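Local coordinates for protein synaptotagmin-4 (Rattus norvegicus, PDB 1W15) that takes part in the mobility of neuronal dense core vesicles through its interaction with KIF1A and is represented here by its C2B domain, at residues I98-L103 and G131-I136; C24-S27 and L32-V35; V34-A39 and V55-Y60; L19-C24 and G117-G122. One frame throughout, in Å; residues are numbered along the deposited sequence. Where two conformers were deposited one is given.

Contact 1 of 4, residues I98-L103 and G131-I136; sequences ISVEFL and GHWKEI
Trp133 is the residue of helix 131-136 that meets strand 98-103, and it does so with its six-membered ring. His132, just before it, turns to the other sheet, where ND1 bonds to His148 and NE2 to the carbonyl of Ile144. At Trp133, CG lies opposite the backbone N (chi1 -160°), which carries the indole from the helix toward the strand. The carbonyl oxygen of Ile98 lies 3.2 Å from CZ2 of Trp133, oblique to the ring. CG2 of Ile98 sits 3.8 Å from the same CZ2, and the two side chains meet at a slant. Val100 comes in at about a right angle, its CG2 3.7 Å from CZ3 of Trp133. Trp133 NE1 makes a weak hydrogen bond to the carbonyl of Leu95. Further on, Ile136 packs on Leu23 of strand 18-26. The indole thus reaches side chains of both sheets of the C2 sandwich. Putting an alanine at Trp133 would probably open a gap beside Ile98 and Val100 and leave the Leu95 carbonyl without this partner. The contact rests on apolar packing of Ile98 and Val100, with the Ile98 carbonyl oxygen against the indole but no hydrogen bond between the segments.

Contact 2 of 4, residues C24-S27 and L32-V35; sequences CYQS and LTVV
Cys24 and Thr33 form an antiparallel hydrogen-bonded pair, bonded in both directions. Thr33 N gives to Cys24 O at 2.9 Å, with an angle of 168° at the hydrogen. Cys24 N gives to Thr33 O at 3.0 Å, with an angle of 150°. Tyr25 and Leu32 form the next pair, a non-hydrogen-bonded one, with CA atoms 4.6 Å apart. Leu32 CA also makes a CA-H...O contact with Cys24 O, at 3.5 Å. The pairs belong to the beta hairpin of strands 18-26 and 31-40, close to its turn, at one end of the C2 sandwich. An inverse gamma turn is centred on Gln26, as the chain heads into the hairpin turn. The side chains of the two pairs lie on opposite faces of the sheet. Thr33 has two conformers. In the one described, its OG1 is 3.5 Å from Cys24 CB on one face. The torsion of Thr33 (chi1 79°) then sets OG1 between its own N and carbonyl carbon and turns CG2 to Gln26. The side chain of Gln26 reaches over to Thr33, crossing it at about a right angle, without a bond. On the other face, Leu32 CD1 lies 4.1 Å from Tyr25 CB. Here Leu32 packs on Trp133 and Tyr25 on Ile136, both of helix 128-138. Gln26 also packs on Ile144 of the third subunit.

Contact 3 of 4, residues V34-A39 and V55-Y60; sequences VVVLKA and VKVNLY
Val36 meets Val55 and Val57 across the middle of the domain, and this is the tight part of the contact. Its two methyls divide the work. CG1, opposite the backbone N (chi1 179°), reaches Val55 CG2 at 3.8 Å. CG2 points to the other valine and reaches Val57 CG2 at 3.7 Å. Both pairs meet tip to tip. Val55 CG1 lies 4.1 Å from each methyl of Val36, so Val36 is gripped at both branches. The Val34 end is looser, with CG1 4.4 Å from Val57 CG1. Val34 finds closer company in Phe102, which lies beside it in the core. The two strands belong to opposite sheets of the C2 beta sandwich. Their axes come no nearer than 9.5 Å and run nearly antiparallel, at 157°. That spacing suits two layers packed through side chains, and no hydrogen bond crosses between the segments. A glycine in place of Val36 would probably leave a gap between the sheets, with the methyls of Val55 and Val57 lacking their facing partner. On the outer side the packing ends. Lys56 points away from the first strand and is partly exposed. Lys38 also points away, and its NZ makes a weak hydrogen bond to the Leu85 carbonyl of the second subunit. A classic beta bulge interrupts this strand, with Leu37 and Lys38 set against Leu20 of strand 18-26.

Contact 4 of 4, residues L19-C24 and G117-G122; sequences LLVSLC and GRLVLG
Leu19 opens the contact by meeting Leu119 from the other sheet, CD2 to CD2 at 4.4 Å. Phe102 packs against both leucines. Leu20 points away, and Leu37 and Trp147 lie against its side chain. Val21 turns inward again. Its CG2 is 4.3 Å from Leu119 CD2, so this one methyl of Leu119 serves both Leu19 and Val21. Ser22 points away like Leu20, and its OG is hydrogen-bonded to Gln143 OE1. Leu23 makes the closest approach, with CD1 3.7 Å from CD1 of Leu121. CG of Leu23 lies opposite its own carbonyl carbon (chi1 -75°), as it does in Leu121 (chi1 -52°), and the two side chains meet end to end. Leu23 CD2 is 4.1 Å from Leu121 CD1. Trp133 of helix 128-138 packs against both Leu23 and Leu121. The strands run in roughly the same direction, 29° apart, with axes 9.7 Å apart at their closest. They are thus facing strands of the C2 sandwich rather than neighbours in one sheet. Every meeting here is between aliphatic methyls, so the layers are held by apolar burial, without the directional bonds that fix strands within a sheet.

All four contacts are buried. Contacts 3 and 4 lie nearest the centre of the chain and join the two sheets of the sandwich by aliphatic packing alone. Contact 2 is the one held by backbone hydrogen bonds, because its strands are neighbours in a sheet. It lies farthest out, toward one end of the domain. Contact 1 sets a helix and its indole against a strand, and is mainly apolar, with one backbone carbonyl against the indole. Strand 31-40 serves contacts 2 and 3, and strand 18-26 serves contacts 2 and 4. Phe102 on strand 98-106 touches Val34 and Leu119, and the salt bridge of Glu101 with Arg118 joins that strand to strand 114-121 of contact 4.

Contact 1 of 4, residues I98-L103 and G131-I136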
loop_
_atom_site.group_PDB
_atom_site.type_symbol
_atom_site.label_atom_id
_atom_site.label_comp_id
_atom_site.label_asym_id
_atom_site.label_seq_id
_atom_site.Cartn_x
_atom_site.Cartn_y
_atom_site.Cartn_z
ATOM N N ILE A 98 5.237 23.438 5.932
ATOM C CA ILE A 98 5.264 22.536 4.787
ATOM C C ILE A 98 3.850 22.396 4.244
ATOM O O ILE A 98 2.904 22.280 5.016
ATOM C CB ILE A 98 5.829 21.159 5.260
ATOM C CG1 ILE A 98 7.283 21.309 5.709
ATOM C CG2 ILE A 98 5.668 20.062 4.190
ATOM C CD1 ILE A 98 8.283 21.652 4.607
ATOM N N SER A 99 3.690 22.375 2.924
ATOM C CA SER A 99 2.401 22.035 2.375
ATOM C C SER A 99 2.617 21.135 1.157
ATOM O O SER A 99 3.712 21.121 0.608
ATOM C CB SER A 99 1.638 23.292 2.019
ATOM O OG SER A 99 2.340 24.010 1.035
ATOM N N VAL A 100 1.574 20.405 0.757
ATOM C CA VAL A 100 1.655 19.434 -0.349
ATOM C C VAL A 100 0.511 19.782 -1.314
ATOM O O VAL A 100 -0.617 20.015 -0.870
ATOM C CB VAL A 100 1.492 17.970 0.127
ATOM C CG1 VAL A 100 1.627 16.956 -1.052
ATOM C CG2 VAL A 100 2.529 17.620 1.256
ATOM N N GLU A 101 0.829 19.855 -2.595
ATOM C CA GLU A 101 -0.153 20.254 -3.596
ATOM C C GLU A 101 -0.288 19.064 -4.511
ATOM O O GLU A 101 0.715 18.621 -5.068
ATOM C CB GLU A 101 0.376 21.461 -4.378
ATOM C CG GLU A 101 -0.537 21.976 -5.502
ATOM C CD GLU A 101 0.162 23.102 -6.322
ATOM O OE1 GLU A 101 1.345 22.945 -6.692
ATOM O OE2 GLU A 101 -0.476 24.145 -6.611
ATOM N N PHE A 102 -1.517 18.596 -4.725
ATOM C CA PHE A 102 -1.811 17.509 -5.670
ATOM C C PHE A 102 -2.567 18.100 -6.858
ATOM O O PHE A 102 -3.566 18.862 -6.664
ATOM C CB PHE A 102 -2.718 16.455 -5.030
ATOM C CG PHE A 102 -2.139 15.797 -3.826
ATOM C CD1 PHE A 102 -2.323 16.366 -2.546
ATOM C CD2 PHE A 102 -1.446 14.573 -3.949
ATOM C CE1 PHE A 102 -1.778 15.753 -1.426
ATOM C CE2 PHE A 102 -0.906 13.951 -2.808
ATOM C CZ PHE A 102 -1.078 14.523 -1.568
ATOM N N LEU A 103 -2.100 17.766 -8.059
ATOM C CA LEU A 103 -2.736 18.196 -9.295
ATOM C C LEU A 103 -3.094 16.953 -10.093
ATOM O O LEU A 103 -2.221 16.147 -10.400
ATOM C CB LEU A 103 -1.769 19.088 -10.110
ATOM C CG LEU A 103 -1.250 20.251 -9.224
ATOM C CD1 LEU A 103 0.158 20.553 -9.535
ATOM C CD2 LEU A 103 -2.173 21.440 -9.294
ATOM N N GLY A 131 -7.850 19.516 7.831
ATOM C CA GLY A 131 -8.053 18.494 8.894
ATOM C C GLY A 131 -7.146 17.278 8.708
ATOM O O GLY A 131 -6.684 16.656 9.667
ATOM N N HIS A 132 -6.904 16.920 7.450
ATOM C CA HIS A 132 -6.050 15.778 7.143
ATOM C C HIS A 132 -4.616 16.119 7.592
ATOM O O HIS A 132 -3.969 15.332 8.262
ATOM C CB HIS A 132 -6.112 15.454 5.630
ATOM C CG HIS A 132 -5.525 14.110 5.277
ATOM N ND1 HIS A 132 -5.626 13.555 4.010
ATOM C CD2 HIS A 132 -4.814 13.220 6.018
ATOM C CE1 HIS A 132 -5.017 12.380 3.989
ATOM N NE2 HIS A 132 -4.520 12.145 5.198
ATOM N N TRP A 133 -4.159 17.336 7.250
ATOM C CA TRP A 133 -2.829 17.788 7.698
ATOM C C TRP A 133 -2.688 17.856 9.230
ATOM O O TRP A 133 -1.659 17.480 9.779
ATOM C CB TRP A 133 -2.525 19.156 7.138
ATOM C CG TRP A 133 -1.059 19.500 7.126
ATOM C CD1 TRP A 133 -0.410 20.453 7.911
ATOM C CD2 TRP A 133 -0.049 18.915 6.298
ATOM N NE1 TRP A 133 0.920 20.504 7.560
ATOM C CE2 TRP A 133 1.171 19.569 6.589
ATOM C CE3 TRP A 133 -0.054 17.912 5.316
ATOM C CZ2 TRP A 133 2.372 19.245 5.945
ATOM C CZ3 TRP A 133 1.147 17.592 4.668
ATOM C CH2 TRP A 133 2.344 18.261 4.993
ATOM N N LYS A 134 -3.709 18.363 9.907
ATOM C CA LYS A 134 -3.692 18.383 11.387
ATOM C C LYS A 134 -3.478 16.970 11.990
ATOM O O LYS A 134 -2.726 16.774 12.972
ATOM C CB LYS A 134 -4.962 19.035 11.927
ATOM C CG LYS A 134 -5.014 18.966 13.464
ATOM C CD LYS A 134 -5.933 19.956 14.119
ATOM C CE LYS A 134 -6.223 19.527 15.582
ATOM N NZ LYS A 134 -4.996 19.462 16.522
ATOM N N GLU A 135 -4.157 15.995 11.388
ATOM C CA GLU A 135 -4.153 14.623 11.882
ATOM C C GLU A 135 -2.747 14.024 11.674
ATOM O O GLU A 135 -2.197 13.393 12.596
ATOM C CB GLU A 135 -5.257 13.798 11.198
ATOM C CG GLU A 135 -5.659 12.549 11.977
ATOM C CD GLU A 135 -6.832 11.788 11.350
ATOM O OE1 GLU A 135 -7.607 12.398 10.586
ATOM O OE2 GLU A 135 -6.981 10.573 11.641
ATOM N N ILE A 136 -2.172 14.282 10.483
ATOM C CA ILE A 136 -0.778 13.955 10.071
ATOM C C ILE A 136 0.311 14.474 11.072
ATOM O O ILE A 136 1.317 13.725 11.432
ATOM C CB ILE A 136 -0.507 14.536 8.627
ATOM C CG1 ILE A 136 -1.229 13.702 7.543
ATOM C CG2 ILE A 136 0.978 14.652 8.319
ATOM C CD1 ILE A 136 -1.564 14.522 6.277
#

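Contact 2 of 4, residues C24-S27 and L32-V35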
loop_
_atom_site.group_PDB
_atom_site.type_symbol
_atom_site.label_atom_id
_atom_site.label_comp_id
_atom_site.label_asym_id
_atom_site.label_seq_id
_atom_site.Cartn_x
_atom_site.Cartn_y
_atom_site.Cartn_z
ATOM N N CYS A 24 2.030 9.950 5.830
ATOM C CA CYS A 24 2.623 9.523 7.114
ATOM C C CYS A 24 3.842 10.402 7.374
ATOM O O CYS A 24 4.755 10.469 6.530
ATOM C CB CYS A 24 3.083 8.057 7.050
ATOM S SG CYS A 24 3.832 7.525 8.568
ATOM N N TYR A 25 3.871 11.084 8.530
ATOM C CA TYR A 25 4.999 11.943 8.887
ATOM C C TYR A 25 5.917 11.163 9.854
ATOM O O TYR A 25 5.529 10.807 10.966
ATOM C CB TYR A 25 4.512 13.227 9.568
ATOM C CG TYR A 25 5.604 14.166 10.069
ATOM C CD1 TYR A 25 6.751 14.405 9.307
ATOM C CD2 TYR A 25 5.472 14.848 11.305
ATOM C CE1 TYR A 25 7.763 15.282 9.750
ATOM C CE2 TYR A 25 6.475 15.745 11.748
ATOM C CZ TYR A 25 7.611 15.941 10.966
ATOM O OH TYR A 25 8.624 16.790 11.363
ATOM N N GLN A 26 7.107 10.858 9.356
ATOM C CA GLN A 26 8.154 10.162 10.111
ATOM C C GLN A 26 8.891 11.283 10.911
ATOM O O GLN A 26 9.973 11.722 10.509
ATOM C CB GLN A 26 9.044 9.273 9.121
ATOM C CG GLN A 26 8.333 8.500 7.985
ATOM C CD GLN A 26 8.966 7.188 7.485
ATOM O OE1 GLN A 26 8.392 6.535 6.609
ATOM N NE2 GLN A 26 10.090 6.626 7.912
ATOM N N SER A 27 8.278 11.724 12.035
ATOM C CA SER A 27 8.802 12.896 12.764
ATOM C C SER A 27 10.273 12.827 13.211
ATOM O O SER A 27 10.974 13.860 13.191
ATOM C CB SER A 27 7.914 13.282 13.971
ATOM O OG SER A 27 8.050 12.383 15.053
ATOM N N LEU A 32 8.417 12.488 4.816
ATOM C CA LEU A 32 6.970 12.454 4.775
ATOM C C LEU A 32 6.688 11.512 3.633
ATOM O O LEU A 32 7.204 11.715 2.516
ATOM C CB LEU A 32 6.431 13.843 4.418
ATOM C CG LEU A 32 4.926 13.992 4.180
ATOM C CD1 LEU A 32 4.058 13.814 5.486
ATOM C CD2 LEU A 32 4.689 15.385 3.534
ATOM N N THR A 33 5.877 10.494 3.875
ATOM C CA THR A 33 5.547 9.594 2.777
ATOM C C THR A 33 4.144 9.917 2.305
ATOM O O THR A 33 3.235 10.151 3.111
ATOM C CB THR A 33 5.738 8.121 3.188
ATOM O OG1 THR A 33 4.632 7.686 3.974
ATOM C CG2 THR A 33 6.941 8.034 4.160
ATOM N N VAL A 34 3.972 9.972 0.990
ATOM C CA VAL A 34 2.701 10.391 0.415
ATOM C C VAL A 34 2.325 9.308 -0.599
ATOM O O VAL A 34 3.124 8.999 -1.507
ATOM C CB VAL A 34 2.853 11.764 -0.329
ATOM C CG1 VAL A 34 1.569 12.135 -1.066
ATOM C CG2 VAL A 34 3.286 12.951 0.646
ATOM N N VAL A 35 1.124 8.780 -0.477
ATOM C CA VAL A 35 0.647 7.773 -1.421
ATOM C C VAL A 35 -0.519 8.385 -2.184
ATOM O O VAL A 35 -1.538 8.792 -1.616
ATOM C CB VAL A 35 0.162 6.452 -0.734
ATOM C CG1 VAL A 35 -0.160 5.361 -1.809
ATOM C CG2 VAL A 35 1.227 5.962 0.282
#

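Contact 3 of 4, residues V34-A39 and V55-Y60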
loop_
_atom_site.group_PDB
_atom_site.type_symbol
_atom_site.label_atom_id
_atom_site.label_comp_id
_atom_site.label_asym_id
_atom_site.label_seq_id
_atom_site.Cartn_x
_atom_site.Cartn_y
_atom_site.Cartn_z
ATOM N N VAL A 34 3.972 9.972 0.990
ATOM C CA VAL A 34 2.701 10.391 0.415
ATOM C C VAL A 34 2.325 9.308 -0.599
ATOM O O VAL A 34 3.124 8.999 -1.507
ATOM C CB VAL A 34 2.853 11.764 -0.329
ATOM C CG1 VAL A 34 1.569 12.135 -1.066
ATOM C CG2 VAL A 34 3.286 12.951 0.646
ATOM N N VAL A 35 1.124 8.780 -0.477
ATOM C CA VAL A 35 0.647 7.773 -1.421
ATOM C C VAL A 35 -0.519 8.385 -2.184
ATOM O O VAL A 35 -1.538 8.792 -1.616
ATOM C CB VAL A 35 0.162 6.452 -0.734
ATOM C CG1 VAL A 35 -0.160 5.361 -1.809
ATOM C CG2 VAL A 35 1.227 5.962 0.282
ATOM N N VAL A 36 -0.387 8.408 -3.493
ATOM C CA VAL A 36 -1.538 8.784 -4.339
ATOM C C VAL A 36 -2.237 7.453 -4.686
ATOM O O VAL A 36 -1.648 6.576 -5.386
ATOM C CB VAL A 36 -1.094 9.500 -5.657
ATOM C CG1 VAL A 36 -2.337 9.846 -6.493
ATOM C CG2 VAL A 36 -0.313 10.828 -5.316
ATOM N N LEU A 37 -3.464 7.286 -4.186
ATOM C CA LEU A 37 -4.091 5.980 -4.235
ATOM C C LEU A 37 -4.982 5.900 -5.479
ATOM O O LEU A 37 -4.694 5.098 -6.379
ATOM C CB LEU A 37 -4.870 5.696 -2.950
ATOM C CG LEU A 37 -3.869 5.432 -1.805
ATOM C CD1 LEU A 37 -4.382 5.814 -0.405
ATOM C CD2 LEU A 37 -3.558 3.915 -1.845
ATOM N N LYS A 38 -6.035 6.719 -5.534
ATOM C CA LYS A 38 -7.060 6.598 -6.611
ATOM C C LYS A 38 -7.743 7.932 -6.797
ATOM O O LYS A 38 -7.781 8.750 -5.894
ATOM C CB LYS A 38 -8.217 5.650 -6.221
ATOM C CG LYS A 38 -7.931 4.485 -5.427
ATOM C CD LYS A 38 -9.230 3.663 -5.201
ATOM C CE LYS A 38 -8.857 2.359 -4.474
ATOM N NZ LYS A 38 -10.011 1.375 -4.319
ATOM N N ALA A 39 -8.291 8.160 -7.977
ATOM C CA ALA A 39 -9.227 9.271 -8.171
ATOM C C ALA A 39 -10.548 8.659 -8.655
ATOM O O ALA A 39 -10.557 7.577 -9.266
ATOM C CB ALA A 39 -8.673 10.237 -9.238
ATOM N N VAL A 55 -1.193 12.235 -11.699
ATOM C CA VAL A 55 -1.193 13.173 -10.611
ATOM C C VAL A 55 0.223 13.669 -10.371
ATOM O O VAL A 55 1.185 12.875 -10.266
ATOM C CB VAL A 55 -1.725 12.495 -9.303
ATOM C CG1 VAL A 55 -1.672 13.498 -8.127
ATOM C CG2 VAL A 55 -3.136 11.977 -9.559
ATOM N N LYS A 56 0.340 14.980 -10.252
ATOM C CA LYS A 56 1.590 15.622 -9.925
ATOM C C LYS A 56 1.492 16.084 -8.490
ATOM O O LYS A 56 0.444 16.598 -8.075
ATOM C CB LYS A 56 1.760 16.862 -10.824
ATOM C CG LYS A 56 3.061 17.562 -10.563
ATOM C CD LYS A 56 3.626 18.046 -11.846
ATOM C CE LYS A 56 4.903 18.794 -11.601
ATOM N NZ LYS A 56 5.210 19.508 -12.836
ATOM N N VAL A 57 2.577 15.904 -7.747
ATOM C CA VAL A 57 2.618 16.211 -6.328
ATOM C C VAL A 57 3.782 17.207 -6.100
ATOM O O VAL A 57 4.943 16.882 -6.362
ATOM C CB VAL A 57 2.819 14.950 -5.452
ATOM C CG1 VAL A 57 2.692 15.318 -3.931
ATOM C CG2 VAL A 57 1.795 13.826 -5.806
ATOM N N ASN A 58 3.475 18.411 -5.622
ATOM C CA ASN A 58 4.508 19.427 -5.350
ATOM C C ASN A 58 4.607 19.604 -3.844
ATOM O O ASN A 58 3.584 19.701 -3.189
ATOM C CB ASN A 58 4.139 20.769 -6.021
ATOM C CG ASN A 58 4.208 20.702 -7.535
ATOM O OD1 ASN A 58 5.124 20.082 -8.070
ATOM N ND2 ASN A 58 3.246 21.331 -8.245
ATOM N N LEU A 59 5.825 19.729 -3.315
ATOM C CA LEU A 59 6.040 19.951 -1.889
ATOM C C LEU A 59 6.600 21.356 -1.733
ATOM O O LEU A 59 7.542 21.717 -2.442
ATOM C CB LEU A 59 7.087 18.957 -1.385
ATOM C CG LEU A 59 7.367 18.998 0.116
ATOM C CD1 LEU A 59 6.228 18.377 0.874
ATOM C CD2 LEU A 59 8.668 18.286 0.445
ATOM N N TYR A 60 6.009 22.142 -0.818
ATOM C CA TYR A 60 6.395 23.555 -0.620
ATOM C C TYR A 60 6.894 23.711 0.795
ATOM O O TYR A 60 6.268 23.186 1.729
ATOM C CB TYR A 60 5.188 24.456 -0.766
ATOM C CG TYR A 60 4.715 24.488 -2.204
ATOM C CD1 TYR A 60 5.335 25.344 -3.136
ATOM C CD2 TYR A 60 3.683 23.641 -2.638
ATOM C CE1 TYR A 60 4.943 25.367 -4.502
ATOM C CE2 TYR A 60 3.266 23.681 -3.977
ATOM C CZ TYR A 60 3.908 24.539 -4.901
ATOM O OH TYR A 60 3.494 24.547 -6.236
#

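Contact 4 of 4, residues L19-C24 and G117-G122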
loop_
_atom_site.group_PDB
_atom_site.type_symbol
_atom_site.label_atom_id
_atom_site.label_comp_id
_atom_site.label_asym_id
_atom_site.label_seq_id
_atom_site.Cartn_x
_atom_site.Cartn_y
_atom_site.Cartn_z
ATOM N N LEU A 19 -10.136 12.572 -4.831
ATOM C CA LEU A 19 -8.798 12.000 -4.848
ATOM C C LEU A 19 -8.519 11.405 -3.481
ATOM O O LEU A 19 -8.796 12.040 -2.444
ATOM C CB LEU A 19 -7.734 13.058 -5.153
ATOM C CG LEU A 19 -6.293 12.521 -5.299
ATOM C CD1 LEU A 19 -6.177 11.660 -6.563
ATOM C CD2 LEU A 19 -5.224 13.665 -5.330
ATOM N N LEU A 20 -8.093 10.147 -3.485
ATOM C CA LEU A 20 -7.820 9.430 -2.226
ATOM C C LEU A 20 -6.302 9.419 -2.019
ATOM O O LEU A 20 -5.534 8.947 -2.903
ATOM C CB LEU A 20 -8.357 7.992 -2.345
ATOM C CG LEU A 20 -8.057 7.063 -1.175
ATOM C CD1 LEU A 20 -8.751 7.537 0.121
ATOM C CD2 LEU A 20 -8.532 5.606 -1.567
ATOM N N VAL A 21 -5.852 9.942 -0.870
ATOM C CA VAL A 21 -4.403 10.065 -0.641
ATOM C C VAL A 21 -4.111 9.616 0.791
ATOM O O VAL A 21 -5.017 9.657 1.631
ATOM C CB VAL A 21 -3.831 11.487 -0.884
ATOM C CG1 VAL A 21 -3.948 11.894 -2.392
ATOM C CG2 VAL A 21 -4.463 12.544 0.074
ATOM N N SER A 22 -2.914 9.083 1.022
ATOM C CA SER A 22 -2.537 8.683 2.388
ATOM C C SER A 22 -1.195 9.319 2.686
ATOM O O SER A 22 -0.326 9.367 1.785
ATOM C CB SER A 22 -2.429 7.140 2.484
ATOM O OG SER A 22 -2.125 6.735 3.798
ATOM N N LEU A 23 -1.001 9.836 3.908
ATOM C CA LEU A 23 0.270 10.477 4.241
ATOM C C LEU A 23 0.713 9.978 5.605
ATOM O O LEU A 23 -0.152 9.582 6.405
ATOM C CB LEU A 23 0.131 12.011 4.277
ATOM C CG LEU A 23 0.018 12.771 2.909
ATOM C CD1 LEU A 23 -1.383 12.764 2.434
ATOM C CD2 LEU A 23 0.533 14.218 3.056
ATOM N N CYS A 24 2.030 9.950 5.830
ATOM C CA CYS A 24 2.623 9.523 7.114
ATOM C C CYS A 24 3.842 10.402 7.374
ATOM O O CYS A 24 4.755 10.469 6.530
ATOM C CB CYS A 24 3.083 8.057 7.050
ATOM S SG CYS A 24 3.832 7.525 8.568
ATOM N N GLY A 117 -8.192 18.909 -11.603
ATOM C CA GLY A 117 -8.537 19.344 -10.248
ATOM C C GLY A 117 -7.325 19.487 -9.390
ATOM O O GLY A 117 -6.247 18.971 -9.716
ATOM N N ARG A 118 -7.499 20.173 -8.273
ATOM C CA ARG A 118 -6.373 20.416 -7.391
ATOM C C ARG A 118 -6.777 20.191 -5.939
ATOM O O ARG A 118 -7.907 20.470 -5.556
ATOM C CB ARG A 118 -5.963 21.895 -7.578
ATOM C CG ARG A 118 -4.854 22.423 -6.684
ATOM C CD ARG A 118 -4.317 23.824 -7.272
ATOM N NE ARG A 118 -3.293 24.417 -6.418
ATOM C CZ ARG A 118 -3.548 25.164 -5.351
ATOM N NH1 ARG A 118 -4.809 25.445 -4.980
ATOM N NH2 ARG A 118 -2.532 25.642 -4.642
ATOM N N LEU A 119 -5.800 19.815 -5.129
ATOM C CA LEU A 119 -6.003 19.574 -3.700
ATOM C C LEU A 119 -4.768 20.056 -2.964
ATOM O O LEU A 119 -3.632 19.711 -3.358
ATOM C CB LEU A 119 -6.210 18.063 -3.456
ATOM C CG LEU A 119 -6.140 17.642 -1.966
ATOM C CD1 LEU A 119 -7.332 18.295 -1.153
ATOM C CD2 LEU A 119 -6.020 16.143 -1.804
ATOM N N VAL A 120 -4.965 20.860 -1.927
ATOM C CA VAL A 120 -3.839 21.306 -1.118
ATOM C C VAL A 120 -3.982 20.847 0.348
ATOM O O VAL A 120 -5.040 21.020 0.936
ATOM C CB VAL A 120 -3.662 22.832 -1.176
ATOM C CG1 VAL A 120 -2.588 23.323 -0.203
ATOM C CG2 VAL A 120 -3.302 23.263 -2.602
ATOM N N LEU A 121 -2.900 20.317 0.930
ATOM C CA LEU A 121 -2.905 20.002 2.356
ATOM C C LEU A 121 -1.827 20.819 3.016
ATOM O O LEU A 121 -0.708 20.861 2.520
ATOM C CB LEU A 121 -2.613 18.531 2.607
ATOM C CG LEU A 121 -3.356 17.357 1.931
ATOM C CD1 LEU A 121 -3.076 16.048 2.676
ATOM C CD2 LEU A 121 -4.837 17.525 1.668
ATOM N N GLY A 122 -2.149 21.467 4.138
ATOM C CA GLY A 122 -1.177 22.310 4.811
ATOM C C GLY A 122 -1.821 22.946 6.013
ATOM O O GLY A 122 -3.025 22.756 6.224
#